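Local coordinates for uncharacterized protein Ta0194 (Thermoplasma acidophilum DSM 1728, PDB 3BDI), which is of unknown function but is predicted to be a hydrolase, a member of the ABHD14 family of the alpha/beta hydrolase superfamily, at residues Q18-V22 with F49-S53. Sequence-based numbering, arbitrary orientation.
Sequences QRKMV and FNNYS
Strand 18-21, extended (phi/psi -119/136 at Arg-19, -133/106 at Met-21), passes helix 49-53 (-66/-52 at Phe-49) with axes 9.1 Å apart at closest and inclined by 39° (signed -39°). Met-21 and Phe-49 are in register, CA to CA 6.2 Å. Side chains alternate along the strand, so Arg-19 and Met-21 point toward the helix and Lys-20 away. Phe-49 (chi1 m) brings CE1 within 3.5 Å of Arg-19 NH1, and its CB packs 4.1 Å from Met-21 CB. Asn-50 starts away from the strand, but its end comes nearer: OD1 meets the methyl CE of selenomethionine Met-21 (chi1 t, chi2 t, chi3 m) in van der Waals contact at 3.3 Å, while ND2 hydrogen-bonds Asp-47 OD1. One turn on from Phe-49 (Ser-53 N to Phe-49 O 2.9 Å), Ser-53 CB lies 3.7 Å from Met-21 SE, and Ser-53 OG (chi1 t) donates to a water (2.7 Å) that donates to Met-21 O (2.9 Å). No direct hydrogen bond crosses; this is helix-on-sheet packing of an alpha/beta hydrolase fold. Arg-19 salt-bridges Glu-6 and Asp-44, strand 14-21 runs antiparallel between 5-11 and 57-62, and Tyr-52 packs on helix 193-205.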
loop_
_atom_site.group_PDB
_atom_site.type_symbol
_atom_site.label_atom_id
_atom_site.label_comp_id
_atom_site.label_asym_id
_atom_site.label_seq_id
_atom_site.Cartn_x
_atom_site.Cartn_y
_atom_site.Cartn_z
ATOM N N GLN A 18 -7.604 -12.419 -1.386
ATOM C CA GLN A 18 -6.499 -11.902 -0.590
ATOM C C GLN A 18 -5.521 -12.949 -0.176
ATOM O O GLN A 18 -5.839 -14.137 -0.091
ATOM C CB GLN A 18 -7.011 -11.159 0.674
ATOM C CG GLN A 18 -7.615 -12.069 1.738
ATOM C CD GLN A 18 -8.028 -11.301 3.006
ATOM O OE1 GLN A 18 -7.933 -10.083 3.062
ATOM N NE2 GLN A 18 -8.561 -12.003 4.007
ATOM N N ARG A 19 -4.328 -12.483 0.115
ATOM C CA ARG A 19 -3.237 -13.268 0.708
ATOM C C ARG A 19 -2.880 -12.658 2.038
ATOM O O ARG A 19 -2.801 -11.447 2.159
ATOM C CB ARG A 19 -2.032 -13.233 -0.215
ATOM C CG ARG A 19 -2.387 -13.475 -1.682
ATOM C CD ARG A 19 -1.175 -13.423 -2.560
ATOM N NE ARG A 19 -0.372 -14.645 -2.467
ATOM C CZ ARG A 19 0.939 -14.690 -2.718
ATOM N NH1 ARG A 19 1.618 -13.570 -2.924
ATOM N NH2 ARG A 19 1.572 -15.861 -2.667
ATOM N N LYS A 20 -2.682 -13.507 3.062
ATOM C CA LYS A 20 -2.378 -12.950 4.377
ATOM C C LYS A 20 -1.464 -13.860 5.160
ATOM O O LYS A 20 -1.487 -15.040 4.943
ATOM C CB LYS A 20 -3.651 -12.669 5.183
ATOM C CG LYS A 20 -4.389 -13.910 5.598
ATOM C CD LYS A 20 -5.717 -13.578 6.249
ATOM C CE LYS A 20 -6.391 -14.819 6.824
ATOM N NZ LYS A 20 -7.817 -14.584 7.266
HETATM N N MSE A 21 -0.667 -13.256 6.032
HETATM C CA MSE A 21 0.153 -13.990 7.002
HETATM C C MSE A 21 -0.038 -13.321 8.357
HETATM O O MSE A 21 0.419 -12.231 8.582
HETATM C CB MSE A 21 1.597 -13.955 6.563
HETATM C CG MSE A 21 2.518 -14.796 7.456
HETATM SE SE MSE A 21 4.328 -15.060 6.827
HETATM C CE MSE A 21 4.063 -16.424 5.511
ATOM N N VAL A 22 -0.787 -14.000 9.207
ATOM C CA VAL A 22 -1.196 -13.351 10.451
ATOM C C VAL A 22 -1.100 -14.319 11.642
ATOM O O VAL A 22 -1.172 -15.526 11.470
ATOM C CB VAL A 22 -2.655 -12.837 10.326
ATOM C CG1 VAL A 22 -2.813 -11.879 9.099
ATOM C CG2 VAL A 22 -3.575 -13.976 10.194
ATOM N N PHE A 49 5.636 -11.033 2.698
ATOM C CA PHE A 49 4.863 -11.581 3.802
ATOM C C PHE A 49 5.812 -12.047 4.901
ATOM O O PHE A 49 5.667 -11.634 6.052
ATOM C CB PHE A 49 3.868 -12.687 3.385
ATOM C CG PHE A 49 2.879 -12.223 2.355
ATOM C CD1 PHE A 49 3.202 -12.295 0.992
ATOM C CD2 PHE A 49 1.663 -11.715 2.733
ATOM C CE1 PHE A 49 2.333 -11.874 0.009
ATOM C CE2 PHE A 49 0.776 -11.237 1.725
ATOM C CZ PHE A 49 1.154 -11.308 0.370
ATOM N N ASN A 50 6.787 -12.859 4.530
ATOM C CA ASN A 50 7.762 -13.341 5.512
ATOM C C ASN A 50 8.564 -12.177 6.073
ATOM O O ASN A 50 8.793 -12.128 7.287
ATOM C CB ASN A 50 8.668 -14.431 4.970
ATOM C CG ASN A 50 7.970 -15.724 4.798
ATOM O OD1 ASN A 50 7.388 -16.253 5.761
ATOM N ND2 ASN A 50 8.013 -16.277 3.578
ATOM N N ASN A 51 9.027 -11.263 5.251
ATOM C CA ASN A 51 9.857 -10.167 5.768
ATOM C C ASN A 51 9.146 -9.216 6.735
ATOM O O ASN A 51 9.757 -8.712 7.705
ATOM C CB ASN A 51 10.503 -9.383 4.622
ATOM C CG ASN A 51 11.704 -10.100 4.051
ATOM O OD1 ASN A 51 12.679 -10.333 4.773
ATOM N ND2 ASN A 51 11.712 -10.312 2.759
ATOM N N TYR A 52 7.873 -8.924 6.495
ATOM C CA TYR A 52 7.124 -8.073 7.428
ATOM C C TYR A 52 6.599 -8.816 8.612
ATOM O O TYR A 52 6.514 -8.241 9.709
ATOM C CB TYR A 52 6.028 -7.298 6.729
ATOM C CG TYR A 52 6.485 -6.371 5.626
ATOM C CD1 TYR A 52 7.798 -5.854 5.571
ATOM C CD2 TYR A 52 5.622 -5.984 4.585
ATOM C CE1 TYR A 52 8.199 -5.044 4.551
ATOM C CE2 TYR A 52 6.025 -5.135 3.577
ATOM C CZ TYR A 52 7.333 -4.669 3.538
ATOM O OH TYR A 52 7.668 -3.863 2.494
ATOM N N SER A 53 6.291 -10.098 8.453
ATOM C CA SER A 53 5.874 -10.928 9.571
ATOM C C SER A 53 6.980 -11.092 10.617
ATOM O O SER A 53 6.718 -11.202 11.809
ATOM C CB SER A 53 5.418 -12.293 9.059
ATOM O OG SER A 53 4.886 -13.042 10.101
HETATM O O HOH W 1 2.502 -11.897 10.538
#